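Local coordinates for uncharacterized protein (Aeropyrum pernix, PDB 3P1Z) that probably takes part, within a heterotetrameric RNA splicing endonuclease, in cutting introns out of precursor tRNA, at residues D84-V88 and V119-S123. Coordinates in Å, arbitrary orientation, origin at the centre of the assembly. Residues are numbered along the deposited sequence.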
loop_
_atom_site.group_PDB
_atom_site.type_symbol
_atom_site.label_atom_id
_atom_site.label_comp_id
_atom_site.label_asym_id
_atom_site.label_seq_id
_atom_site.Cartn_x
_atom_site.Cartn_y
_atom_site.Cartn_z
ATOM N N ASP A 84 14.940 -3.649 -18.891
ATOM C CA ASP A 84 13.741 -2.843 -18.694
ATOM C C ASP A 84 13.741 -1.563 -19.528
ATOM O O ASP A 84 12.752 -1.277 -20.188
ATOM C CB ASP A 84 13.521 -2.530 -17.219
ATOM C CG ASP A 84 13.073 -3.730 -16.427
ATOM O OD1 ASP A 84 12.459 -4.656 -17.002
ATOM O OD2 ASP A 84 13.326 -3.734 -15.210
ATOM N N THR A 85 14.838 -0.802 -19.495
ATOM C CA THR A 85 14.964 0.423 -20.304
ATOM C C THR A 85 14.588 0.141 -21.753
ATOM O O THR A 85 13.866 0.910 -22.385
ATOM C CB THR A 85 16.412 0.965 -20.341
ATOM O OG1 THR A 85 17.032 0.853 -19.056
ATOM C CG2 THR A 85 16.436 2.404 -20.789
ATOM N N ALA A 86 15.125 -0.967 -22.266
ATOM C CA ALA A 86 14.910 -1.434 -23.638
ATOM C C ALA A 86 13.437 -1.688 -23.913
ATOM O O ALA A 86 12.928 -1.407 -25.001
ATOM C CB ALA A 86 15.695 -2.710 -23.873
ATOM N N LEU A 87 12.769 -2.258 -22.916
ATOM C CA LEU A 87 11.344 -2.529 -23.001
ATOM C C LEU A 87 10.572 -1.215 -23.074
ATOM O O LEU A 87 9.739 -1.047 -23.969
ATOM C CB LEU A 87 10.872 -3.403 -21.828
ATOM C CG LEU A 87 11.377 -4.854 -21.862
ATOM C CD1 LEU A 87 11.011 -5.649 -20.595
ATOM C CD2 LEU A 87 10.857 -5.549 -23.117
ATOM N N VAL A 88 10.864 -0.283 -22.161
ATOM C CA VAL A 88 10.163 1.004 -22.117
ATOM C C VAL A 88 10.419 1.771 -23.385
ATOM O O VAL A 88 9.607 2.598 -23.810
ATOM C CB VAL A 88 10.651 1.906 -20.969
ATOM C CG1 VAL A 88 9.874 3.211 -20.968
ATOM C CG2 VAL A 88 10.519 1.195 -19.640
ATOM N N VAL A 119 11.876 10.329 -19.135
ATOM C CA VAL A 119 11.321 9.152 -18.478
ATOM C C VAL A 119 12.363 8.427 -17.655
ATOM O O VAL A 119 13.413 8.048 -18.162
ATOM C CB VAL A 119 10.660 8.158 -19.462
ATOM C CG1 VAL A 119 9.935 7.041 -18.694
ATOM C CG2 VAL A 119 9.699 8.869 -20.410
ATOM N N LEU A 120 12.058 8.221 -16.380
ATOM C CA LEU A 120 12.931 7.452 -15.521
ATOM C C LEU A 120 12.375 6.053 -15.470
ATOM O O LEU A 120 11.180 5.879 -15.239
ATOM C CB LEU A 120 12.968 8.063 -14.130
ATOM C CG LEU A 120 13.816 7.355 -13.078
ATOM C CD1 LEU A 120 15.289 7.487 -13.393
ATOM C CD2 LEU A 120 13.528 7.941 -11.715
ATOM N N VAL A 121 13.239 5.067 -15.708
ATOM C CA VAL A 121 12.849 3.657 -15.713
ATOM C C VAL A 121 13.193 3.027 -14.377
ATOM O O VAL A 121 14.336 3.056 -13.959
ATOM C CB VAL A 121 13.562 2.862 -16.834
ATOM C CG1 VAL A 121 13.020 1.437 -16.933
ATOM C CG2 VAL A 121 13.420 3.565 -18.167
ATOM N N LEU A 122 12.192 2.461 -13.712
ATOM C CA LEU A 122 12.387 1.801 -12.427
ATOM C C LEU A 122 11.847 0.386 -12.491
ATOM O O LEU A 122 10.903 0.122 -13.222
ATOM C CB LEU A 122 11.665 2.571 -11.319
ATOM C CG LEU A 122 11.968 4.068 -11.232
ATOM C CD1 LEU A 122 10.905 4.771 -10.396
ATOM C CD2 LEU A 122 13.342 4.282 -10.660
ATOM N N SER A 123 12.439 -0.510 -11.706
ATOM C CA SER A 123 12.144 -1.941 -11.771
ATOM C C SER A 123 11.814 -2.572 -10.408
ATOM O O SER A 123 12.665 -2.645 -9.523
ATOM C CB SER A 123 13.345 -2.689 -12.370
ATOM O OG SER A 123 14.025 -1.897 -13.335
#
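The first turn of helix 83-95 lies over the C-terminal half of strand 115-123, the middle strand of a five-stranded mixed sheet. The axes of 84-88 and 119-123 approach to 8.6 Å and cross at 130°, so the helix runs obliquely against the strand direction. The backbones come nearest at Thr85 and Val121, with CA atoms 6.0 Å apart. Val119, Val121 and Ser123 point their CB atoms at the helix, whereas Leu122 turns to the other face of the sheet and packs on a neighbouring tRNA-splicing endonuclease chain.

Val121 is the hub: its CG1 sits 3.7 Å from Val88 CG2, 4.0 Å from Asp84 CB and 3.9 Å from the backbone N of Thr85, filling the space beside one helical turn, and Val121 CG2 meets Thr85 CG2 at 4.2 Å. Val119 adds a looser touch, its CG1 lying 4.5 Å from Val88 CG1. At the other end Ser123 OG donates a hydrogen bond to Asp84 OD2 (2.7 Å). The other carboxylate oxygen, Asp84 OD1, faces away from the strand and forms a salt bridge with a basic side chain of another tRNA-splicing endonuclease chain. Thr85 OG1 is hydrogen-bonded to Ser82 OG, just before the helix.

This is helix-on-sheet packing within the catalytic C-terminal family region: valines give the apolar seam, and one buried carboxylate ties the helix start to the strand end and, through its second oxygen, to a partner subunit of the heterotetramer.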